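Local coordinates for protein quercetin 2,3-dioxygenase (Escherichia coli, PDB 1TQ5) that cleaves the flavonol quercetin with dioxygen in vitro, as a metal-dependent bicupin of the pirin family whose physiological role is unknown, at residues Y3-N8 against Y29-F34; Q142-P147 against M160-W165; T193-K198 against W208-I213. One frame throughout, in Å; residues are numbered along the deposited sequence.

From the N terminus, the chain lays down strand 2-5 and returns about twenty residues later with the loop 29-34, where interaction 1 closes the first of the three loops, within the pirin region. Interaction 2 then pairs neighbouring strands 141-146 and 161-167 of the C-terminal cupin. Interaction 3 follows, bringing the hairpin turn of 193-198 against the loop 208-213. The three loops close in series, none enclosing another. Strand 2-5, although N-terminal, is an outer strand of the same sheet that holds both strands of interaction 2, whose centre lies about 23 Å from that of interaction 1. Interactions 1 and 3 touch directly, the ring of Tyr3 packing on that of Trp208.

Interaction 1 of 3, residues Y3-N8 against Y29-F34; sequences YLRKAN and YYDPNF
Arg5 reaches from its strand across the ring of Phe34 to the hydroxyl of Tyr29. CB starts above the rim, 3.6 Å from CE2 of Phe34 and nearly as close to CZ. CG is anti to the backbone N (chi1 173°), and a bend at chi2 then places CD over the centre of the ring, a CH-pi contact of 3.6 Å from CD to the centroid of Phe34. NE comes next, above CG and CD1 of Phe34. Beyond it the guanidinium lies almost flat on the ring, planes 9° apart, but displaced toward the rim, so the cation-pi contact of Arg5 with Phe34 is off-centre. At the tip, NH2 gives a hydrogen bond of 2.6 Å to OH of Tyr29, which sits in the guanidinium plane; the two side chains meet tip to tip and nearly coplanar. NH1 makes a long salt bridge to Asp31, 3.6 Å to OD1. The other carboxylate oxygen, OD2 of Asp31, accepts from the backbone N of Phe34 at 2.6 Å, an Asx motif that ties the loop just ahead of the ring. With a face on Phe34, an edge bonded to Tyr29 and NE hydrogen-bonded to the carbonyl of Thr23, the guanidinium has little freedom to rotate. Around this, strand 2-5 pairs through Arg5 with Gly204 of strand 204-208, and Trp184 of strand 182-187 touches both Arg5 and Phe34. The loop 29-34, which runs between strands 18-22 and 40-48, is thereby joined to the outer strand 2-5 of the mixed sheet, its Phe34 also meeting, edge-to-face, His239 of the C-terminal histidine tag.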
# COMPACT_ATOMS: atom_id res chain seq x y z
N TYR A 3 4.79 -16.39 4.81
CA TYR A 3 5.76 -16.34 3.74
C TYR A 3 6.41 -14.98 3.55
O TYR A 3 5.75 -13.95 3.57
CB TYR A 3 5.09 -16.83 2.46
CG TYR A 3 4.59 -18.25 2.61
CD1 TYR A 3 5.48 -19.32 2.71
CD2 TYR A 3 3.22 -18.52 2.73
CE1 TYR A 3 5.03 -20.62 2.92
CE2 TYR A 3 2.77 -19.82 2.95
CZ TYR A 3 3.68 -20.86 3.04
OH TYR A 3 3.23 -22.15 3.25
N LEU A 4 7.72 -15.01 3.36
CA LEU A 4 8.48 -13.78 3.20
C LEU A 4 8.70 -13.41 1.73
O LEU A 4 9.23 -14.20 0.96
CB LEU A 4 9.83 -13.92 3.91
CG LEU A 4 10.85 -12.78 3.79
CD1 LEU A 4 10.40 -11.57 4.58
CD2 LEU A 4 12.20 -13.27 4.31
N ARG A 5 8.27 -12.21 1.37
CA ARG A 5 8.46 -11.70 0.02
C ARG A 5 9.66 -10.75 0.13
O ARG A 5 9.49 -9.58 0.46
CB ARG A 5 7.21 -10.94 -0.43
CG ARG A 5 7.34 -10.21 -1.75
CD ARG A 5 7.80 -11.14 -2.85
NE ARG A 5 7.49 -10.62 -4.18
CZ ARG A 5 8.02 -11.09 -5.30
NH1 ARG A 5 8.89 -12.08 -5.24
NH2 ARG A 5 7.66 -10.59 -6.47
N LYS A 6 10.86 -11.25 -0.14
CA LYS A 6 12.07 -10.45 -0.04
C LYS A 6 12.09 -9.24 -0.96
O LYS A 6 11.69 -9.33 -2.12
CB LYS A 6 13.31 -11.30 -0.32
CG LYS A 6 13.67 -12.28 0.79
CD LYS A 6 15.01 -12.95 0.49
CE LYS A 6 15.39 -13.95 1.57
NZ LYS A 6 14.46 -15.12 1.61
N ALA A 7 12.57 -8.12 -0.43
CA ALA A 7 12.65 -6.89 -1.20
C ALA A 7 13.48 -7.02 -2.48
O ALA A 7 13.09 -6.50 -3.52
CB ALA A 7 13.23 -5.77 -0.33
N ASN A 8 14.61 -7.74 -2.41
CA ASN A 8 15.49 -7.90 -3.56
C ASN A 8 14.97 -8.87 -4.63
O ASN A 8 15.51 -8.92 -5.73
CB ASN A 8 16.88 -8.35 -3.11
CG ASN A 8 16.86 -9.71 -2.44
OD1 ASN A 8 16.19 -9.91 -1.43
ND2 ASN A 8 17.61 -10.66 -2.99
N TYR A 29 5.52 -8.00 -15.87
CA TYR A 29 6.23 -8.79 -14.86
C TYR A 29 5.30 -9.86 -14.32
O TYR A 29 4.15 -9.58 -13.98
CB TYR A 29 6.72 -7.88 -13.73
CG TYR A 29 7.16 -8.62 -12.49
CD1 TYR A 29 8.28 -9.47 -12.51
CD2 TYR A 29 6.46 -8.48 -11.29
CE1 TYR A 29 8.69 -10.15 -11.35
CE2 TYR A 29 6.86 -9.16 -10.14
CZ TYR A 29 7.97 -9.99 -10.17
OH TYR A 29 8.34 -10.64 -9.02
N TYR A 30 5.78 -11.09 -14.23
CA TYR A 30 4.96 -12.20 -13.75
C TYR A 30 5.67 -13.04 -12.70
O TYR A 30 6.78 -13.51 -12.92
CB TYR A 30 4.55 -13.10 -14.92
CG TYR A 30 3.61 -14.24 -14.56
CD1 TYR A 30 2.24 -14.14 -14.79
CD2 TYR A 30 4.10 -15.42 -13.99
CE1 TYR A 30 1.38 -15.18 -14.47
CE2 TYR A 30 3.25 -16.47 -13.66
CZ TYR A 30 1.89 -16.34 -13.91
OH TYR A 30 1.04 -17.38 -13.60
N ASP A 31 5.02 -13.22 -11.55
CA ASP A 31 5.58 -14.05 -10.49
C ASP A 31 4.54 -15.15 -10.22
O ASP A 31 3.42 -14.86 -9.80
CB ASP A 31 5.81 -13.24 -9.21
CG ASP A 31 6.52 -14.05 -8.13
OD1 ASP A 31 7.77 -14.05 -8.10
OD2 ASP A 31 5.83 -14.70 -7.33
N PRO A 32 4.92 -16.41 -10.46
CA PRO A 32 4.05 -17.58 -10.26
C PRO A 32 3.45 -17.75 -8.87
O PRO A 32 2.35 -18.29 -8.73
CB PRO A 32 4.95 -18.75 -10.66
CG PRO A 32 6.32 -18.26 -10.28
CD PRO A 32 6.29 -16.84 -10.79
N ASN A 33 4.16 -17.31 -7.84
CA ASN A 33 3.67 -17.42 -6.47
C ASN A 33 2.90 -16.18 -6.06
O ASN A 33 1.76 -16.26 -5.60
CB ASN A 33 4.84 -17.65 -5.51
CG ASN A 33 5.61 -18.92 -5.82
OD1 ASN A 33 6.84 -18.94 -5.73
ND2 ASN A 33 4.89 -19.98 -6.17
N PHE A 34 3.52 -15.02 -6.22
CA PHE A 34 2.89 -13.76 -5.86
C PHE A 34 2.11 -13.15 -7.03
O PHE A 34 2.59 -12.25 -7.72
CB PHE A 34 3.94 -12.77 -5.34
CG PHE A 34 4.63 -13.24 -4.08
CD1 PHE A 34 5.70 -14.13 -4.15
CD2 PHE A 34 4.18 -12.84 -2.83
CE1 PHE A 34 6.31 -14.61 -2.99
CE2 PHE A 34 4.77 -13.31 -1.66
CZ PHE A 34 5.84 -14.20 -1.74

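Interaction 2 of 3, residues Q142-P147 against M160-W165; sequences QLVLSP and MELYRW
Gln142 and Arg164 both start with CG anti to the backbone N; the glutamine stays extended through chi2 (180°) while the arginine bends at chi3 (58°), and the two ends run side by side. NH1 of Arg164 donates to OE1 of Gln142 at 2.6 Å, in the amide plane and on a lone pair, and NE adds a weak bond to the same oxygen. NH2 of Arg164 continues to the carbonyl of Gly88. On the other face of the sheet, CD1 of Leu143 sits over the ring of Tyr163, 3.9 Å from its centroid and displaced toward the rim. The hydroxyl of Tyr163 bonds to OE1 of Glu161, whose OE2 forms a salt bridge with Arg150. Back on the glutamine's face, CD1 of Leu145 meets CD2 of Leu162 at 3.8 Å. Between the strands, O of Leu162 accepts from N of Val144 at 2.8 Å and, weakly, from N of Leu145. Val144 and Leu145 thus both face Leu162, a classic beta bulge that shifts the register by one within the antiparallel pair 141-146 and 161-167, part of the beta-barrel of the C-terminal cupin domain.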
# COMPACT_ATOMS: atom_id res chain seq x y z
N GLN A 142 -2.51 3.00 13.82
CA GLN A 142 -3.43 3.93 13.19
C GLN A 142 -4.20 3.32 12.02
O GLN A 142 -3.61 2.70 11.14
CB GLN A 142 -2.66 5.16 12.71
CG GLN A 142 -3.51 6.22 12.06
CD GLN A 142 -2.69 7.42 11.61
OE1 GLN A 142 -1.89 7.32 10.68
NE2 GLN A 142 -2.88 8.55 12.28
N LEU A 143 -5.52 3.51 12.02
CA LEU A 143 -6.38 2.98 10.97
C LEU A 143 -6.41 3.93 9.77
O LEU A 143 -6.80 5.09 9.90
CB LEU A 143 -7.80 2.79 11.52
CG LEU A 143 -8.84 2.11 10.63
CD1 LEU A 143 -8.39 0.70 10.28
CD2 LEU A 143 -10.17 2.09 11.36
N VAL A 144 -5.99 3.43 8.61
CA VAL A 144 -5.94 4.25 7.40
C VAL A 144 -7.13 4.01 6.47
O VAL A 144 -7.70 4.97 5.94
CB VAL A 144 -4.63 3.99 6.63
CG1 VAL A 144 -4.60 4.82 5.35
CG2 VAL A 144 -3.44 4.34 7.51
N LEU A 145 -7.47 2.75 6.25
CA LEU A 145 -8.60 2.40 5.40
C LEU A 145 -9.54 1.48 6.16
O LEU A 145 -9.10 0.68 6.99
CB LEU A 145 -8.13 1.68 4.13
CG LEU A 145 -7.19 2.41 3.17
CD1 LEU A 145 -6.87 1.49 1.99
CD2 LEU A 145 -7.84 3.70 2.67
N SER A 146 -10.83 1.60 5.88
CA SER A 146 -11.86 0.78 6.52
C SER A 146 -13.08 0.73 5.61
O SER A 146 -13.31 1.65 4.81
CB SER A 146 -12.27 1.37 7.87
OG SER A 146 -11.25 1.18 8.83
N PRO A 147 -13.88 -0.33 5.72
CA PRO A 147 -15.09 -0.47 4.89
C PRO A 147 -16.13 0.60 5.22
O PRO A 147 -16.88 1.04 4.36
CB PRO A 147 -15.59 -1.88 5.23
CG PRO A 147 -14.35 -2.59 5.71
CD PRO A 147 -13.67 -1.54 6.53
N MSE A 160 -11.97 -4.77 3.88
CA MSE A 160 -10.58 -4.81 4.33
C MSE A 160 -10.20 -3.59 5.17
O MSE A 160 -10.76 -2.51 5.02
CB MSE A 160 -9.63 -4.90 3.13
CG MSE A 160 -9.46 -3.61 2.33
SE MSE A 160 -8.29 -2.43 3.08
CE MSE A 160 -6.73 -3.14 2.50
N GLU A 161 -9.24 -3.80 6.06
CA GLU A 161 -8.73 -2.72 6.91
C GLU A 161 -7.23 -2.60 6.69
O GLU A 161 -6.54 -3.60 6.49
CB GLU A 161 -8.99 -3.03 8.38
CG GLU A 161 -10.44 -3.18 8.76
CD GLU A 161 -10.61 -3.35 10.25
OE1 GLU A 161 -9.89 -4.19 10.83
OE2 GLU A 161 -11.47 -2.65 10.84
N LEU A 162 -6.73 -1.37 6.72
CA LEU A 162 -5.32 -1.09 6.55
C LEU A 162 -4.86 -0.23 7.71
O LEU A 162 -5.48 0.79 8.02
CB LEU A 162 -5.05 -0.34 5.23
CG LEU A 162 -3.61 0.16 5.00
CD1 LEU A 162 -2.64 -1.02 4.97
CD2 LEU A 162 -3.54 0.95 3.69
N TYR A 163 -3.78 -0.65 8.36
CA TYR A 163 -3.23 0.08 9.49
C TYR A 163 -1.80 0.49 9.20
O TYR A 163 -1.07 -0.22 8.51
CB TYR A 163 -3.20 -0.80 10.74
CG TYR A 163 -4.54 -1.30 11.22
CD1 TYR A 163 -5.21 -0.65 12.25
CD2 TYR A 163 -5.13 -2.43 10.66
CE1 TYR A 163 -6.43 -1.13 12.72
CE2 TYR A 163 -6.34 -2.91 11.12
CZ TYR A 163 -6.99 -2.25 12.15
OH TYR A 163 -8.20 -2.72 12.61
N ARG A 164 -1.41 1.66 9.70
CA ARG A 164 -0.04 2.12 9.59
C ARG A 164 0.42 1.95 11.04
O ARG A 164 -0.12 2.58 11.94
CB ARG A 164 0.05 3.59 9.18
CG ARG A 164 1.48 4.11 9.24
CD ARG A 164 1.64 5.48 8.60
NE ARG A 164 0.78 6.50 9.19
CZ ARG A 164 0.81 7.78 8.84
NH1 ARG A 164 -0.01 8.65 9.42
NH2 ARG A 164 1.66 8.20 7.91
N TRP A 165 1.40 1.08 11.25
CA TRP A 165 1.88 0.77 12.58
C TRP A 165 3.31 1.26 12.83
O TRP A 165 4.26 0.74 12.25
CB TRP A 165 1.83 -0.75 12.78
CG TRP A 165 1.44 -1.20 14.15
CD1 TRP A 165 1.77 -0.61 15.34
CD2 TRP A 165 0.69 -2.37 14.48
NE1 TRP A 165 1.26 -1.34 16.39
CE2 TRP A 165 0.59 -2.43 15.89
CE3 TRP A 165 0.08 -3.38 13.72
CZ2 TRP A 165 -0.09 -3.45 16.56
CZ3 TRP A 165 -0.60 -4.40 14.39
CH2 TRP A 165 -0.68 -4.42 15.79

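Interaction 3 of 3, residues T193-K198 against W208-I213; sequences TINGVK and WDEQAI
The side-chain amide of Asn195 is gripped at both ends by the backbone around Ile213, where the loop runs into strand 213-217. ND2 donates to O of Ala212 at 3.3 Å, a rather long bond but a straight one (168° at the hydrogen), lying in the plane of the amide and in that of the carbonyl. OD1 accepts from N of Ser214 and rests 3.5 Å from CA of Ile213. Together these two bonds hold the amide edge-on to the backbone, fix its rotation and settle which end carries the oxygen. Chi1 of -73° puts CG anti to the carbonyl carbon, on the side from which the amide can reach Ala212. CG of Glu210 packs against ND2 at 3.7 Å, the carboxylate turned 61° from the amide; its OE2 takes the backbone N of Gln211 at 3.1 Å, a local bond within the loop. An alanine in place of Asn195 would probably leave O of Ala212 and N of Ser214 without these mates and let the loop move more freely against the turn. Beside the amide, CG2 of Ile194 meets CG2 of Ile213 at 4.0 Å, the two side chains crossing at a slant; Ile185 and Ile207 touch both and continue this apolar layer into the facing sheet. Asn195 and Gly196 are the central residues of a type I' turn from Ile194 to Val197, closed by N of Val197 on O of Ile194 at 3.0 Å. Such a turn is characteristic of a tight two-residue beta hairpin, here joining strands 191-194 and 197-200 in the smaller sheet of the C-terminal cupin.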
# COMPACT_ATOMS: atom_id res chain seq x y z
N THR A 193 10.23 -8.47 13.59
CA THR A 193 10.12 -9.92 13.66
C THR A 193 8.63 -10.16 13.79
O THR A 193 7.99 -9.61 14.69
CB THR A 193 10.87 -10.51 14.89
OG1 THR A 193 12.28 -10.41 14.69
CG2 THR A 193 10.50 -11.96 15.10
N ILE A 194 8.07 -10.95 12.89
CA ILE A 194 6.64 -11.23 12.89
C ILE A 194 6.37 -12.74 12.89
O ILE A 194 6.69 -13.44 11.92
CB ILE A 194 5.98 -10.55 11.67
CG1 ILE A 194 6.16 -9.03 11.78
CG2 ILE A 194 4.51 -10.92 11.57
CD1 ILE A 194 5.77 -8.25 10.54
N ASN A 195 5.77 -13.23 13.97
CA ASN A 195 5.47 -14.65 14.08
C ASN A 195 6.72 -15.48 13.77
O ASN A 195 6.68 -16.44 13.00
CB ASN A 195 4.33 -15.03 13.13
CG ASN A 195 2.98 -14.53 13.60
OD1 ASN A 195 2.81 -13.35 13.92
ND2 ASN A 195 1.99 -15.42 13.63
N GLY A 196 7.84 -15.07 14.37
CA GLY A 196 9.09 -15.78 14.19
C GLY A 196 9.85 -15.56 12.89
O GLY A 196 10.82 -16.27 12.62
N VAL A 197 9.43 -14.58 12.10
CA VAL A 197 10.08 -14.31 10.82
C VAL A 197 10.63 -12.89 10.79
O VAL A 197 9.89 -11.93 10.98
CB VAL A 197 9.09 -14.50 9.65
CG1 VAL A 197 9.79 -14.25 8.31
CG2 VAL A 197 8.52 -15.92 9.69
N LYS A 198 11.93 -12.75 10.56
CA LYS A 198 12.53 -11.42 10.51
C LYS A 198 12.28 -10.77 9.15
O LYS A 198 12.35 -11.44 8.11
CB LYS A 198 14.04 -11.50 10.79
CG LYS A 198 14.75 -10.16 10.70
CD LYS A 198 16.12 -10.18 11.39
CE LYS A 198 15.98 -10.17 12.92
NZ LYS A 198 17.30 -10.13 13.63
N TRP A 208 -1.61 -16.34 6.78
CA TRP A 208 -2.99 -16.80 6.83
C TRP A 208 -3.07 -18.08 7.66
O TRP A 208 -2.03 -18.66 7.99
CB TRP A 208 -3.55 -17.00 5.42
CG TRP A 208 -3.03 -18.20 4.69
CD1 TRP A 208 -3.45 -19.49 4.83
CD2 TRP A 208 -2.00 -18.22 3.70
NE1 TRP A 208 -2.76 -20.31 3.97
CE2 TRP A 208 -1.86 -19.56 3.27
CE3 TRP A 208 -1.18 -17.24 3.12
CZ2 TRP A 208 -0.93 -19.94 2.29
CZ3 TRP A 208 -0.26 -17.62 2.15
CH2 TRP A 208 -0.15 -18.96 1.74
N ASP A 209 -4.28 -18.51 7.98
CA ASP A 209 -4.48 -19.70 8.79
C ASP A 209 -3.92 -19.47 10.20
O ASP A 209 -3.57 -20.41 10.90
CB ASP A 209 -3.81 -20.92 8.16
CG ASP A 209 -4.64 -21.52 7.03
OD1 ASP A 209 -5.82 -21.14 6.89
OD2 ASP A 209 -4.10 -22.38 6.30
N GLU A 210 -3.85 -18.20 10.58
CA GLU A 210 -3.36 -17.82 11.90
C GLU A 210 -4.44 -16.97 12.57
O GLU A 210 -5.26 -16.35 11.88
CB GLU A 210 -2.06 -17.01 11.78
CG GLU A 210 -1.46 -16.62 13.12
CD GLU A 210 -1.22 -17.82 14.02
OE1 GLU A 210 -0.45 -18.72 13.62
OE2 GLU A 210 -1.80 -17.87 15.13
N GLN A 211 -4.45 -16.94 13.89
CA GLN A 211 -5.45 -16.17 14.62
C GLN A 211 -4.87 -14.92 15.30
O GLN A 211 -5.61 -14.09 15.81
CB GLN A 211 -6.13 -17.06 15.67
CG GLN A 211 -5.18 -17.72 16.66
CD GLN A 211 -5.88 -18.73 17.55
OE1 GLN A 211 -6.83 -18.39 18.26
NE2 GLN A 211 -5.42 -19.98 17.51
N ALA A 212 -3.55 -14.80 15.29
CA ALA A 212 -2.89 -13.65 15.91
C ALA A 212 -1.57 -13.29 15.25
O ALA A 212 -0.79 -14.17 14.88
CB ALA A 212 -2.67 -13.92 17.40
N ILE A 213 -1.33 -12.00 15.09
CA ILE A 213 -0.10 -11.52 14.49
C ILE A 213 0.72 -10.88 15.61
O ILE A 213 0.27 -9.91 16.22
CB ILE A 213 -0.37 -10.46 13.40
CG1 ILE A 213 -1.19 -11.07 12.26
CG2 ILE A 213 0.93 -9.88 12.88
CD1 ILE A 213 -0.51 -12.20 11.53